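Local coordinates for protein lactococcal phage P2 ORF15 (Lactococcus phage p2, PDB 2WZP) that probably serves as the distal tail (Dit) protein of the phage, a building block of the baseplate with which the virion meets its lactococcal host, at residues P87-L93 with E154-I160. Sequence-based numbering, arbitrary orientation.
Sequences PQIEFKL and EKITFDI
Ile89, Phe91 and Leu93 pair with Phe158, Ile156 and Glu154 through reciprocal N-H...O bonds, six in all, a textbook antiparallel ladder. The shortest runs from Glu154 N to Leu93 O, 2.7 Å. The longest, Ile89 N to Phe158 O, measures 3.1 Å. Glu90-Thr157 and Lys92-Lys155 are the non-hydrogen-bonded pairs between them, where CA-H groups lean on carbonyls, as Glu90 CA does on Ile156 O at 3.2 Å.

Polar groups occupy one face. Glu90, its CG anti to the backbone N (chi1 -174°), stretches obliquely across Thr157, and its OE1 makes a long salt bridge of 3.5 Å to Lys155 NZ. One water joins these two atoms; another links Glu90 OE2 to Thr157 OG1, which also bonds Asp139.

The other face is mostly apolar; the exception is Glu154, whose buried carboxylate turns away to Thr141 OG1 and Thr143 N. Ile156 CG2 touches Phe91 CB at 3.9 Å. Phe56 stacks on Phe91, and helix 100-115 covers the Leu93-Ile156 end.

Beyond the last bridged pair, Gln88 NE2 meets Asp159 OD1 at 2.9 Å, nearly straight (171°) but from above the carboxylate plane. There too Ile89 CG1 meets Ile160 CD1 at 3.7 Å, the side chains crossing at about a right angle.

These are neighbouring strands of the seven-stranded antiparallel sheet in the Dit N-terminal domain, flanked by strands 54-57 and 130-140.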
ATOM      1  N   PRO M  87     -24.335 -16.244   4.660  1.00 37.64           N
ATOM      2  CA  PRO M  87     -22.867 -16.323   4.712  1.00 37.58           C
ATOM      3  C   PRO M  87     -22.359 -16.942   6.001  1.00 40.46           C
ATOM      4  O   PRO M  87     -23.093 -16.965   6.993  1.00 40.28           O
ATOM      5  CB  PRO M  87     -22.434 -14.858   4.587  1.00 39.08           C
ATOM      6  CG  PRO M  87     -23.557 -14.077   5.121  1.00 42.76           C
ATOM      7  CD  PRO M  87     -24.804 -14.847   4.792  1.00 39.11           C
ATOM      8  N   GLN M  88     -21.096 -17.415   5.990  1.00 35.32           N
ATOM      9  CA  GLN M  88     -20.441 -17.954   7.184  1.00 33.73           C
ATOM     10  C   GLN M  88     -20.263 -16.832   8.195  1.00 37.62           C
ATOM     11  O   GLN M  88     -20.142 -15.664   7.800  1.00 38.10           O
ATOM     12  CB  GLN M  88     -19.042 -18.460   6.850  1.00 33.75           C
ATOM     13  CG  GLN M  88     -18.980 -19.663   5.955  1.00 23.33           C
ATOM     14  CD  GLN M  88     -17.551 -20.050   5.781  1.00 38.44           C
ATOM     15  OE1 GLN M  88     -16.659 -19.204   5.581  1.00 42.39           O
ATOM     16  NE2 GLN M  88     -17.301 -21.338   5.812  1.00 26.36           N
ATOM     17  N   ILE M  89     -20.223 -17.177   9.487  1.00 33.37           N
ATOM     18  CA  ILE M  89     -19.978 -16.187  10.521  1.00 32.30           C
ATOM     19  C   ILE M  89     -18.591 -16.398  11.079  1.00 36.21           C
ATOM     20  O   ILE M  89     -18.268 -17.459  11.623  1.00 35.02           O
ATOM     21  CB  ILE M  89     -21.037 -16.089  11.653  1.00 34.66           C
ATOM     22  CG1 ILE M  89     -22.475 -16.156  11.106  1.00 35.37           C
ATOM     23  CG2 ILE M  89     -20.801 -14.791  12.462  1.00 33.79           C
ATOM     24  CD1 ILE M  89     -23.627 -16.260  12.198  1.00 43.60           C
ATOM     25  N   GLU M  90     -17.772 -15.373  10.940  1.00 33.68           N
ATOM     26  CA  GLU M  90     -16.451 -15.371  11.514  1.00 32.79           C
ATOM     27  C   GLU M  90     -16.481 -14.394  12.680  1.00 35.91           C
ATOM     28  O   GLU M  90     -17.047 -13.314  12.570  1.00 35.73           O
ATOM     29  CB  GLU M  90     -15.414 -14.981  10.482  1.00 34.05           C
ATOM     30  CG  GLU M  90     -13.996 -15.110  10.997  1.00 45.67           C
ATOM     31  CD  GLU M  90     -12.975 -14.564  10.038  1.00 67.91           C
ATOM     32  OE1 GLU M  90     -12.239 -13.630  10.426  1.00 76.92           O
ATOM     33  OE2 GLU M  90     -12.916 -15.061   8.892  1.00 72.06           O
ATOM     34  N   PHE M  91     -15.948 -14.818  13.816  1.00 31.33           N
ATOM     35  CA  PHE M  91     -15.852 -14.007  15.018  1.00 29.30           C
ATOM     36  C   PHE M  91     -14.377 -13.939  15.436  1.00 33.43           C
ATOM     37  O   PHE M  91     -13.583 -14.812  15.076  1.00 33.18           O
ATOM     38  CB  PHE M  91     -16.606 -14.683  16.170  1.00 29.22           C
ATOM     39  CG  PHE M  91     -18.106 -14.731  16.102  1.00 28.57           C
ATOM     40  CD1 PHE M  91     -18.872 -13.658  16.542  1.00 29.29           C
ATOM     41  CD2 PHE M  91     -18.761 -15.901  15.733  1.00 28.86           C
ATOM     42  CE1 PHE M  91     -20.262 -13.730  16.551  1.00 29.41           C
ATOM     43  CE2 PHE M  91     -20.154 -15.981  15.757  1.00 30.21           C
ATOM     44  CZ  PHE M  91     -20.896 -14.892  16.161  1.00 28.17           C
ATOM     45  N   LYS M  92     -14.034 -12.905  16.202  1.00 30.05           N
ATOM     46  CA  LYS M  92     -12.762 -12.731  16.862  1.00 30.28           C
ATOM     47  C   LYS M  92     -12.996 -13.506  18.184  1.00 34.87           C
ATOM     48  O   LYS M  92     -14.012 -13.290  18.850  1.00 34.69           O
ATOM     49  CB  LYS M  92     -12.516 -11.242  17.175  1.00 32.62           C
ATOM     50  CG  LYS M  92     -11.886 -10.448  16.058  1.00 50.04           C
ATOM     51  CD  LYS M  92     -11.434  -9.093  16.572  1.00 65.83           C
ATOM     52  CE  LYS M  92     -10.623  -8.311  15.561  1.00 85.70           C
ATOM     53  NZ  LYS M  92     -11.433  -7.847  14.394  1.00 96.50           N
ATOM     54  N   LEU M  93     -12.102 -14.440  18.522  1.00 31.14           N
ATOM     55  CA  LEU M  93     -12.223 -15.272  19.720  1.00 30.52           C
ATOM     56  C   LEU M  93     -11.105 -14.845  20.664  1.00 36.70           C
ATOM     57  O   LEU M  93      -9.921 -14.891  20.316  1.00 37.59           O
ATOM     58  CB  LEU M  93     -12.177 -16.778  19.325  1.00 30.09           C
ATOM     59  CG  LEU M  93     -11.978 -17.882  20.387  1.00 34.46           C
ATOM     60  CD1 LEU M  93     -13.252 -18.174  21.101  1.00 35.64           C
ATOM     61  CD2 LEU M  93     -11.627 -19.175  19.732  1.00 34.95           C
ATOM     62  N   GLU M 154      -7.768 -15.071  18.697  1.00 29.41           N
ATOM     63  CA  GLU M 154      -7.851 -15.950  17.527  1.00 28.48           C
ATOM     64  C   GLU M 154      -9.055 -15.636  16.632  1.00 33.53           C
ATOM     65  O   GLU M 154      -9.797 -14.680  16.898  1.00 34.88           O
ATOM     66  CB  GLU M 154      -7.888 -17.433  17.997  1.00 29.32           C
ATOM     67  CG  GLU M 154      -6.713 -17.897  18.853  1.00 33.33           C
ATOM     68  CD  GLU M 154      -5.285 -17.699  18.345  1.00 43.59           C
ATOM     69  OE1 GLU M 154      -4.366 -17.683  19.192  1.00 38.55           O
ATOM     70  OE2 GLU M 154      -5.077 -17.547  17.120  1.00 29.73           O
ATOM     71  N   LYS M 155      -9.252 -16.452  15.583  1.00 29.37           N
ATOM     72  CA  LYS M 155     -10.382 -16.334  14.659  1.00 30.40           C
ATOM     73  C   LYS M 155     -11.124 -17.657  14.595  1.00 35.74           C
ATOM     74  O   LYS M 155     -10.493 -18.702  14.430  1.00 36.54           O
ATOM     75  CB  LYS M 155      -9.913 -15.954  13.244  1.00 34.31           C
ATOM     76  CG  LYS M 155      -9.205 -14.623  13.166  1.00 60.18           C
ATOM     77  CD  LYS M 155     -10.072 -13.371  13.306  1.00 70.57           C
ATOM     78  CE  LYS M 155      -9.237 -12.220  12.768  1.00 82.82           C
ATOM     79  NZ  LYS M 155      -9.128 -12.212  11.271  1.00 86.96           N
ATOM     80  N   ILE M 156     -12.458 -17.624  14.762  1.00 31.42           N
ATOM     81  CA  ILE M 156     -13.315 -18.803  14.665  1.00 30.52           C
ATOM     82  C   ILE M 156     -14.336 -18.567  13.538  1.00 33.39           C
ATOM     83  O   ILE M 156     -14.842 -17.448  13.419  1.00 34.09           O
ATOM     84  CB  ILE M 156     -13.933 -19.202  16.031  1.00 33.50           C
ATOM     85  CG1 ILE M 156     -14.414 -20.671  16.025  1.00 32.51           C
ATOM     86  CG2 ILE M 156     -15.007 -18.214  16.544  1.00 35.22           C
ATOM     87  CD1 ILE M 156     -14.893 -21.207  17.335  1.00 27.26           C
ATOM     88  N   THR M 157     -14.559 -19.573  12.670  1.00 27.60           N
ATOM     89  CA  THR M 157     -15.494 -19.491  11.531  1.00 26.93           C
ATOM     90  C   THR M 157     -16.484 -20.644  11.576  1.00 30.74           C
ATOM     91  O   THR M 157     -16.099 -21.801  11.783  1.00 28.41           O
ATOM     92  CB  THR M 157     -14.772 -19.481  10.184  1.00 29.75           C
ATOM     93  OG1 THR M 157     -13.711 -18.535  10.207  1.00 35.66           O
ATOM     94  CG2 THR M 157     -15.703 -19.224   9.001  1.00 20.41           C
ATOM     95  N   PHE M 158     -17.755 -20.316  11.329  1.00 27.51           N
ATOM     96  CA  PHE M 158     -18.815 -21.290  11.339  1.00 26.25           C
ATOM     97  C   PHE M 158     -19.555 -21.337  10.056  1.00 31.44           C
ATOM     98  O   PHE M 158     -19.945 -20.299   9.507  1.00 31.08           O
ATOM     99  CB  PHE M 158     -19.838 -20.966  12.433  1.00 26.89           C
ATOM    100  CG  PHE M 158     -19.325 -21.105  13.836  1.00 27.10           C
ATOM    101  CD1 PHE M 158     -19.330 -22.338  14.475  1.00 26.94           C
ATOM    102  CD2 PHE M 158     -18.896 -19.990  14.551  1.00 28.82           C
ATOM    103  CE1 PHE M 158     -18.870 -22.463  15.790  1.00 26.83           C
ATOM    104  CE2 PHE M 158     -18.461 -20.116  15.881  1.00 29.95           C
ATOM    105  CZ  PHE M 158     -18.443 -21.354  16.483  1.00 26.27           C
ATOM    106  N   ASP M 159     -19.858 -22.562   9.641  1.00 28.58           N
ATOM    107  CA  ASP M 159     -20.754 -22.834   8.533  1.00 27.96           C
ATOM    108  C   ASP M 159     -22.156 -22.774   9.134  1.00 29.84           C
ATOM    109  O   ASP M 159     -22.368 -23.230  10.245  1.00 27.42           O
ATOM    110  CB  ASP M 159     -20.508 -24.232   7.959  1.00 29.71           C
ATOM    111  CG  ASP M 159     -19.425 -24.308   6.905  1.00 38.89           C
ATOM    112  OD1 ASP M 159     -19.371 -23.387   6.034  1.00 42.75           O
ATOM    113  OD2 ASP M 159     -18.745 -25.371   6.828  1.00 34.63           O
ATOM    114  N   ILE M 160     -23.094 -22.211   8.397  1.00 28.32           N
ATOM    115  CA  ILE M 160     -24.504 -22.074   8.768  1.00 27.38           C
ATOM    116  C   ILE M 160     -25.259 -23.356   8.433  1.00 30.88           C
ATOM    117  O   ILE M 160     -25.080 -23.915   7.345  1.00 30.09           O
ATOM    118  CB  ILE M 160     -25.126 -20.885   7.973  1.00 30.15           C
ATOM    119  CG1 ILE M 160     -24.348 -19.548   8.134  1.00 29.18           C
ATOM    120  CG2 ILE M 160     -26.636 -20.738   8.217  1.00 33.48           C
ATOM    121  CD1 ILE M 160     -24.324 -18.856   9.488  1.00 28.99           C
TER
HETATM  122  O   HOH W   1     -13.465 -17.183   7.504  1.00 45.58           O
HETATM  123  O   HOH W   2     -10.597 -11.289   9.025  1.00 64.05           O